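Local coordinates for protein probable benzoylformate decarboxylase (Rhodococcus jostii, PDB 7ORX) that belongs to the thiamine diphosphate-dependent enzyme family and binds thiamine diphosphate and a sodium ion in a four-chain assembly, at residues 138-141 against 142-146. Sequence-based numbering, arbitrary orientation.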
ATOM      1  N   VAL C 138      13.061  -9.311 -16.394  1.00 70.95           N
ATOM      2  CA  VAL C 138      11.970 -10.263 -16.164  1.00 69.01           C
ATOM      3  C   VAL C 138      12.552 -11.594 -15.709  1.00 68.02           C
ATOM      4  O   VAL C 138      12.127 -12.120 -14.689  1.00 67.31           O
ATOM      5  CB  VAL C 138      11.030 -10.336 -17.368  1.00 70.50           C
ATOM      6  CG1 VAL C 138      10.092 -11.523 -17.292  1.00 69.14           C
ATOM      7  CG2 VAL C 138      10.212  -9.054 -17.457  1.00 71.30           C
ATOM      8  N   PRO C 139      13.575 -12.182 -16.346  1.00 68.16           N
ATOM      9  CA  PRO C 139      14.140 -13.439 -15.851  1.00 67.64           C
ATOM     10  C   PRO C 139      14.623 -13.384 -14.395  1.00 66.92           C
ATOM     11  O   PRO C 139      14.304 -14.238 -13.646  1.00 66.56           O
ATOM     12  CB  PRO C 139      15.294 -13.703 -16.828  1.00 69.38           C
ATOM     13  CG  PRO C 139      14.832 -13.036 -18.101  1.00 69.91           C
ATOM     14  CD  PRO C 139      14.191 -11.755 -17.599  1.00 69.63           C
ATOM     15  N   ARG C 140      15.349 -12.363 -13.988  1.00 67.86           N
ATOM     16  CA  ARG C 140      15.912 -12.340 -12.597  1.00 67.98           C
ATOM     17  C   ARG C 140      14.760 -12.127 -11.611  1.00 65.45           C
ATOM     18  O   ARG C 140      14.764 -12.750 -10.551  1.00 63.82           O
ATOM     19  CB  ARG C 140      17.028 -11.293 -12.468  1.00 69.67           C
ATOM     20  CG  ARG C 140      17.750 -11.294 -11.122  1.00 71.10           C
ATOM     21  CD  ARG C 140      18.286  -9.903 -10.740  1.00 73.58           C
ATOM     22  NE  ARG C 140      17.146  -9.012 -10.728  1.00 74.18           N
ATOM     23  CZ  ARG C 140      16.258  -8.937  -9.713  1.00 73.95           C
ATOM     24  NH1 ARG C 140      16.475  -9.582  -8.573  1.00 74.21           N
ATOM     25  NH2 ARG C 140      15.187  -8.164  -9.823  1.00 71.73           N
ATOM     26  N   THR C 141      13.796 -11.278 -11.947  1.00 65.39           N
ATOM     27  CA  THR C 141      12.594 -11.067 -11.110  1.00 65.28           C
ATOM     28  C   THR C 141      11.933 -12.438 -10.854  1.00 65.23           C
ATOM     29  O   THR C 141      11.548 -12.716  -9.728  1.00 64.32           O
ATOM     30  CB  THR C 141      11.642 -10.057 -11.745  1.00 65.91           C
ATOM     31  OG1 THR C 141      12.239  -8.764 -11.723  1.00 66.25           O
ATOM     32  CG2 THR C 141      10.316  -9.980 -11.012  1.00 65.95           C
ATOM     33  N   ILE C 142      11.809 -13.288 -11.868  1.00 66.08           N
ATOM     34  CA  ILE C 142      11.193 -14.628 -11.722  1.00 65.78           C
ATOM     35  C   ILE C 142      12.139 -15.523 -10.934  1.00 65.95           C
ATOM     36  O   ILE C 142      11.655 -16.222 -10.059  1.00 69.21           O
ATOM     37  CB  ILE C 142      10.773 -15.214 -13.074  1.00 66.75           C
ATOM     38  CG1 ILE C 142       9.783 -14.260 -13.744  1.00 66.35           C
ATOM     39  CG2 ILE C 142      10.162 -16.600 -12.910  1.00 66.15           C
ATOM     40  CD1 ILE C 142       9.186 -14.820 -14.990  1.00 67.34           C
ATOM     41  N   ASN C 143      13.425 -15.480 -11.164  1.00 65.51           N
ATOM     42  CA  ASN C 143      14.379 -16.222 -10.297  1.00 65.67           C
ATOM     43  C   ASN C 143      14.163 -15.819  -8.844  1.00 64.58           C
ATOM     44  O   ASN C 143      14.028 -16.721  -7.995  1.00 66.10           O
ATOM     45  CB  ASN C 143      15.864 -15.994 -10.611  1.00 67.42           C
ATOM     46  CG  ASN C 143      16.707 -17.035  -9.913  1.00 68.03           C
ATOM     47  OD1 ASN C 143      16.416 -18.213 -10.018  1.00 68.57           O
ATOM     48  ND2 ASN C 143      17.711 -16.637  -9.166  1.00 68.48           N
ATOM     49  N   GLN C 144      14.132 -14.522  -8.556  1.00 63.74           N
ATOM     50  CA  GLN C 144      13.975 -14.006  -7.170  1.00 63.27           C
ATOM     51  C   GLN C 144      12.619 -14.485  -6.602  1.00 63.66           C
ATOM     52  O   GLN C 144      12.567 -14.954  -5.440  1.00 62.24           O
ATOM     53  CB  GLN C 144      14.062 -12.483  -7.183  1.00 62.71           C
ATOM     54  CG  GLN C 144      13.661 -11.848  -5.879  1.00 62.55           C
ATOM     55  CD  GLN C 144      14.036 -10.381  -5.794  1.00 64.08           C
ATOM     56  OE1 GLN C 144      14.336  -9.656  -6.762  1.00 64.22           O
ATOM     57  NE2 GLN C 144      14.043  -9.893  -4.580  1.00 65.45           N
ATOM     58  N   ALA C 145      11.549 -14.349  -7.384  1.00 64.26           N
ATOM     59  CA  ALA C 145      10.201 -14.826  -7.028  1.00 65.22           C
ATOM     60  C   ALA C 145      10.286 -16.274  -6.549  1.00 65.71           C
ATOM     61  O   ALA C 145       9.687 -16.566  -5.478  1.00 65.73           O
ATOM     62  CB  ALA C 145       9.250 -14.713  -8.196  1.00 65.87           C
ATOM     63  N   ILE C 146      10.988 -17.147  -7.274  1.00 66.48           N
ATOM     64  CA  ILE C 146      10.984 -18.606  -6.946  1.00 67.12           C
ATOM     65  C   ILE C 146      11.768 -18.803  -5.656  1.00 68.70           C
ATOM     66  O   ILE C 146      11.264 -19.487  -4.784  1.00 69.69           O
ATOM     67  CB  ILE C 146      11.534 -19.451  -8.096  1.00 67.10           C
ATOM     68  CG1 ILE C 146      10.578 -19.400  -9.287  1.00 66.98           C
ATOM     69  CG2 ILE C 146      11.813 -20.878  -7.645  1.00 67.04           C
ATOM     70  CD1 ILE C 146      11.227 -19.724 -10.599  1.00 68.42           C
TER
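Residues 138-141 and 142-146 are successive turns of one alpha-helix, joined by four i to i+4 backbone hydrogen bonds. I142 N donates to V138 O at 3.1 Å, and N143 N to P139 O at 2.9 Å. Q144 N binds R140 O, and A145 N binds T141 O. P139 fits in the first turn, where its missing N-H costs no bond within the segments.

The side-chain link one turn apart is R140 to Q144. The two side chains run alongside each other. R140 NH1 donates to Q144 OE1 at 2.8 Å, nearly straight at 165°. The oxygen sits at the guanidinium edge, whereas NH1 stands above the amide plane. R140 sets out with CG anti to its N (chi1 -174°), then bends at chi3 (58°), which brings the guanidinium back beside Q144. NH1 also binds R310 O of a second subunit, and NE forms a salt bridge with D137. V138 CG1 meets I142 CD1 at 4.1 Å, on a flank facing helix 7-17. T141 and A145 lie against W128 and V159.

This is regular alpha-helical i to i+4 pairing, within the beta-alpha-beta crossover of strand 128-130, helix 138-149 and strand 157-162 in the parallel N-terminal sheet.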